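Protein tyrosine phosphatase PRL-1 (Leishmania major, PDB 3S4O) removes phosphate from phosphotyrosine residues of proteins and may act as a virulence factor supporting survival of the parasite inside host macrophages. Local coordinates at residues A[28-32]-A[115-119]; A[76-82]-A[122-126]. All coordinates share one frame. Residues are numbered along the deposited sequence.

The two contacts, their centres 13 Å apart, meet around one thiosulfate in the phosphatase active site. In contact 1 the loop after strand 21-28 packs against 115-119, the first part of the phosphate-binding loop; in contact 2 the loop carrying Asp78 packs against 122-126, where the phosphate-binding loop runs into helix 122-133. The anion accepts hydrogen bonds from Ala118 N to O3 (2.9 Å) and from Arg122 NE to O1 (2.7 Å). Cys116 SG and Arg122 NE touch across the contacts at 2.9 Å, so short that NE is less surely placed. The side chains of Cys116, the predicted phosphocysteine residue, and Asp78, the probable proton donor, come within about 6 Å at their nearest atoms.

Contact 1: A[28-32]-A[115-119]; sequences LDAPS and HCVAG. With THJ (thiosulfate), chain C.
The segments leave neighbouring parallel strands, 21-28 and 111-115, and diverge, their end-to-end directions 91° apart. CA atoms pair Leu28 with His115 (4.9 Å) and Ala30 with Val117 (5.5 Å). Residues 28-32 stay extended, as does His115 (phi/psi -134/155°); the chain then turns at Cys116 (-132/-104°) and Val117 (-121/-76°), pointing the N atoms of Val117 and Ala118 at thiosulfate. Packing centres on His115 (chi1 75°, chi2 77°), whose ring face receives CH-pi contacts from Ala30 CA and Pro31 CD, 4.0 and 4.2 Å from the ring centroid. Leu28 CB lies 4.1 Å from His115 CB, and Ala30 CB approaches Cys116 O to 3.1 Å. His115 CA makes a C-H...O approach to Leu28 O (3.4 Å), His115 ND1 bonds weakly to Cys116 O (3.4 Å), and NE2 is hydrogen-bonded to Tyr59. Ala118 N donates to thiosulfate O3 at 2.9 Å and Val117 N weakly to O3 at 3.5 Å; Cys116 CB is 3.1 Å from S2. His115-Cys116 opens the HCX5R signature, the P-loop of protein tyrosine phosphatases.

Contact 2: A[76-82]-A[122-126]; sequences FDDGAPP and RAPIL. With THJ (thiosulfate), chain C.
This is a loop-to-helix contact at the catalytic end of the phosphatase fold, where the general-acid loop, 76-82, meets the first turn of helix 122-133, whose first residue, Arg122, is also the closing arginine of the CX5R P-loop. A type II beta turn from Asp77 to Ala80, closed by Ala80 N to Asp77 O at 3.0 Å and with Gly79 at phi 78°, carries Asp78, the probable proton donor. CA atoms pair Asp78 with Arg122 (6.8 Å) and Pro82 with Leu126 (7.5 Å). Arg122 reaches into the loop with chi1 to chi3 m, t, m: NH1 donates to Phe76 O at 2.9 Å, while NH2 forms a salt bridge of charges alone with Asp78 OD1 at 3.5 Å, the oxygen lying well out of the guanidinium plane. Arg122 CD lies over one face of the Phe76 ring (chi1 58°, chi2 -77°), and Phe76 CE2 is 3.6 Å from Arg122 CG. Farther along, Pro82 CD meets Ile125 CG2 and Pro82 CG meets Leu126 CD2, both at 3.8 Å; Trp161 of helix 156-164 touches Pro82 and Ile125. Arg122 N donates weakly to thiosulfate O1 at 3.3 Å, and Arg122 NE donates to thiosulfate O1 at 2.7 Å.

Contact 1: A[28-32]-A[115-119]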
loop_
_atom_site.group_PDB
_atom_site.type_symbol
_atom_site.label_atom_id
_atom_site.label_comp_id
_atom_site.label_asym_id
_atom_site.label_seq_id
_atom_site.Cartn_x
_atom_site.Cartn_y
_atom_site.Cartn_z
ATOM N N LEU A 28 3.555 2.117 6.362
ATOM C CA LEU A 28 3.642 3.067 7.471
ATOM C C LEU A 28 3.110 2.488 8.757
ATOM O O LEU A 28 2.303 1.569 8.741
ATOM C CB LEU A 28 2.828 4.339 7.177
ATOM C CG LEU A 28 3.117 5.154 5.911
ATOM C CD1 LEU A 28 1.812 5.814 5.379
ATOM C CD2 LEU A 28 4.170 6.222 6.190
ATOM N N ASP A 29 3.543 3.070 9.868
ATOM C CA ASP A 29 2.866 2.891 11.145
ATOM C C ASP A 29 1.584 3.721 11.186
ATOM O O ASP A 29 1.451 4.731 10.492
ATOM C CB ASP A 29 3.763 3.302 12.315
ATOM C CG ASP A 29 4.766 2.225 12.686
ATOM O OD1 ASP A 29 4.649 1.091 12.159
ATOM O OD2 ASP A 29 5.663 2.505 13.516
ATOM N N ALA A 30 0.646 3.269 12.001
ATOM C CA ALA A 30 -0.561 4.021 12.278
ATOM C C ALA A 30 -0.194 5.263 13.083
ATOM O O ALA A 30 0.740 5.231 13.887
ATOM C CB ALA A 30 -1.553 3.168 13.063
ATOM N N PRO A 31 -0.924 6.354 12.881
ATOM C CA PRO A 31 -0.701 7.546 13.682
ATOM C C PRO A 31 -1.391 7.465 15.031
ATOM O O PRO A 31 -2.422 6.800 15.161
ATOM C CB PRO A 31 -1.362 8.638 12.857
ATOM C CG PRO A 31 -2.459 7.961 12.176
ATOM C CD PRO A 31 -1.934 6.595 11.839
ATOM N N SER A 32 -0.809 8.137 16.020
ATOM C CA SER A 32 -1.509 8.428 17.269
ATOM C C SER A 32 -2.345 9.699 17.064
ATOM O O SER A 32 -1.952 10.577 16.299
ATOM C CB SER A 32 -0.528 8.590 18.447
ATOM O OG SER A 32 0.316 9.726 18.300
ATOM N N HIS A 115 -1.202 1.539 6.096
ATOM C CA HIS A 115 -0.881 1.230 7.489
ATOM C C HIS A 115 -1.882 0.296 8.150
ATOM O O HIS A 115 -3.031 0.196 7.744
ATOM C CB HIS A 115 -0.698 2.512 8.329
ATOM C CG HIS A 115 -1.972 3.218 8.677
ATOM N ND1 HIS A 115 -2.816 2.775 9.672
ATOM C CD2 HIS A 115 -2.526 4.354 8.191
ATOM C CE1 HIS A 115 -3.850 3.589 9.763
ATOM N NE2 HIS A 115 -3.695 4.562 8.880
ATOM N N CYS A 116 -1.408 -0.403 9.169
ATOM C CA CYS A 116 -2.285 -1.106 10.086
ATOM C C CYS A 116 -1.830 -0.739 11.503
ATOM O O CYS A 116 -2.135 0.352 11.980
ATOM C CB CYS A 116 -2.271 -2.605 9.798
ATOM S SG CYS A 116 -3.691 -3.593 10.406
ATOM N N VAL A 117 -1.129 -1.645 12.182
ATOM C CA VAL A 117 -0.382 -1.317 13.400
ATOM C C VAL A 117 1.102 -1.628 13.217
ATOM O O VAL A 117 1.899 -0.715 13.005
ATOM C CB VAL A 117 -0.919 -2.053 14.650
ATOM C CG1 VAL A 117 -0.436 -1.346 15.913
ATOM C CG2 VAL A 117 -2.435 -2.140 14.631
ATOM N N ALA A 118 1.453 -2.917 13.269
ATOM C CA ALA A 118 2.853 -3.384 13.267
ATOM C C ALA A 118 3.551 -3.204 11.916
ATOM O O ALA A 118 4.768 -2.999 11.861
ATOM C CB ALA A 118 2.920 -4.855 13.689
ATOM N N GLY A 119 2.779 -3.293 10.834
ATOM C CA GLY A 119 3.329 -3.217 9.488
ATOM C C GLY A 119 4.017 -4.518 9.117
ATOM O O GLY A 119 4.875 -4.532 8.231
HETATM S S1 THJ C . -0.137 -5.657 10.621
HETATM O O1 THJ C . -1.444 -6.318 10.412
HETATM O O2 THJ C . 0.929 -6.687 10.648
HETATM O O3 THJ C . -0.132 -4.957 11.928
HETATM S S2 THJ C . 0.199 -4.397 9.178
#

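Contact 2: A[76-82]-A[122-126]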
loop_
_atom_site.group_PDB
_atom_site.type_symbol
_atom_site.label_atom_id
_atom_site.label_comp_id
_atom_site.label_asym_id
_atom_site.label_seq_id
_atom_site.Cartn_x
_atom_site.Cartn_y
_atom_site.Cartn_z
ATOM N N PHE A 76 -9.400 -5.665 7.367
ATOM C CA PHE A 76 -9.513 -7.125 7.404
ATOM C C PHE A 76 -8.745 -7.689 8.612
ATOM O O PHE A 76 -7.984 -6.970 9.267
ATOM C CB PHE A 76 -9.137 -7.800 6.059
ATOM C CG PHE A 76 -7.733 -7.510 5.552
ATOM C CD1 PHE A 76 -7.405 -6.303 4.943
ATOM C CD2 PHE A 76 -6.764 -8.496 5.617
ATOM C CE1 PHE A 76 -6.113 -6.083 4.450
ATOM C CE2 PHE A 76 -5.496 -8.286 5.128
ATOM C CZ PHE A 76 -5.158 -7.083 4.548
ATOM N N ASP A 77 -8.983 -8.962 8.923
ATOM C CA ASP A 77 -8.550 -9.558 10.200
ATOM C C ASP A 77 -7.039 -9.734 10.303
ATOM O O ASP A 77 -6.379 -10.072 9.321
ATOM C CB ASP A 77 -9.179 -10.933 10.418
ATOM C CG ASP A 77 -10.692 -10.937 10.273
ATOM O OD1 ASP A 77 -11.326 -9.863 10.424
ATOM O OD2 ASP A 77 -11.242 -12.042 10.018
ATOM N N ASP A 78 -6.497 -9.542 11.502
ATOM C CA ASP A 78 -5.072 -9.763 11.713
ATOM C C ASP A 78 -4.701 -11.200 11.387
ATOM O O ASP A 78 -5.449 -12.136 11.669
ATOM C CB ASP A 78 -4.618 -9.437 13.134
ATOM C CG ASP A 78 -3.099 -9.213 13.227
ATOM O OD1 ASP A 78 -2.437 -8.936 12.197
ATOM O OD2 ASP A 78 -2.559 -9.305 14.343
ATOM N N GLY A 79 -3.551 -11.340 10.750
ATOM C CA GLY A 79 -3.017 -12.622 10.350
ATOM C C GLY A 79 -3.673 -13.179 9.104
ATOM O O GLY A 79 -3.282 -14.238 8.627
ATOM N N ALA A 80 -4.664 -12.468 8.573
ATOM C CA ALA A 80 -5.466 -12.980 7.464
ATOM C C ALA A 80 -4.952 -12.450 6.155
ATOM O O ALA A 80 -4.280 -11.433 6.136
ATOM C CB ALA A 80 -6.944 -12.601 7.631
ATOM N N PRO A 81 -5.269 -13.127 5.056
ATOM C CA PRO A 81 -5.094 -12.512 3.746
ATOM C C PRO A 81 -6.205 -11.494 3.503
ATOM O O PRO A 81 -7.206 -11.527 4.219
ATOM C CB PRO A 81 -5.239 -13.677 2.769
ATOM C CG PRO A 81 -5.349 -14.916 3.582
ATOM C CD PRO A 81 -5.748 -14.518 4.951
ATOM N N PRO A 82 -6.050 -10.595 2.530
ATOM C CA PRO A 82 -7.156 -9.716 2.163
ATOM C C PRO A 82 -8.385 -10.520 1.811
ATOM O O PRO A 82 -8.295 -11.535 1.118
ATOM C CB PRO A 82 -6.650 -8.997 0.904
ATOM C CG PRO A 82 -5.227 -9.273 0.835
ATOM C CD PRO A 82 -5.012 -10.583 1.489
ATOM N N ARG A 122 -0.704 -7.270 7.389
ATOM C CA ARG A 122 -1.804 -6.871 6.525
ATOM C C ARG A 122 -1.383 -5.804 5.513
ATOM O O ARG A 122 -1.694 -5.901 4.322
ATOM C CB ARG A 122 -2.950 -6.364 7.389
ATOM C CG ARG A 122 -3.640 -7.437 8.145
ATOM C CD ARG A 122 -4.720 -6.837 9.032
ATOM N NE ARG A 122 -4.151 -6.503 10.327
ATOM C CZ ARG A 122 -4.848 -6.189 11.410
ATOM N NH1 ARG A 122 -6.172 -6.129 11.382
ATOM N NH2 ARG A 122 -4.202 -5.916 12.534
ATOM N N ALA A 123 -0.679 -4.792 6.002
ATOM C CA ALA A 123 -0.152 -3.741 5.136
ATOM C C ALA A 123 0.775 -4.287 4.046
ATOM O O ALA A 123 0.522 -4.045 2.873
ATOM C CB ALA A 123 0.541 -2.635 5.944
ATOM N N PRO A 124 1.815 -5.041 4.416
ATOM C CA PRO A 124 2.744 -5.576 3.426
ATOM C C PRO A 124 2.130 -6.515 2.408
ATOM O O PRO A 124 2.620 -6.585 1.276
ATOM C CB PRO A 124 3.755 -6.370 4.264
ATOM C CG PRO A 124 3.705 -5.795 5.573
ATOM C CD PRO A 124 2.313 -5.266 5.783
ATOM N N ILE A 125 1.099 -7.268 2.783
ATOM C CA ILE A 125 0.583 -8.230 1.827
ATOM C C ILE A 125 -0.170 -7.551 0.696
ATOM O O ILE A 125 -0.162 -8.058 -0.408
ATOM C CB ILE A 125 -0.201 -9.399 2.449
ATOM C CG1 ILE A 125 0.053 -10.636 1.563
ATOM C CG2 ILE A 125 -1.681 -9.068 2.606
ATOM C CD1 ILE A 125 -0.718 -11.831 1.918
ATOM N N LEU A 126 -0.768 -6.387 0.945
ATOM C CA LEU A 126 -1.384 -5.588 -0.130
ATOM C C LEU A 126 -0.331 -5.094 -1.096
ATOM O O LEU A 126 -0.537 -5.064 -2.314
ATOM C CB LEU A 126 -2.133 -4.375 0.429
ATOM C CG LEU A 126 -3.589 -4.605 0.865
ATOM C CD1 LEU A 126 -4.310 -3.267 0.854
ATOM C CD2 LEU A 126 -4.345 -5.622 -0.006
HETATM S S1 THJ C . -0.137 -5.657 10.621
HETATM O O1 THJ C . -1.444 -6.318 10.412
HETATM O O2 THJ C . 0.929 -6.687 10.648
HETATM O O3 THJ C . -0.132 -4.957 11.928
HETATM S S2 THJ C . 0.199 -4.397 9.178
#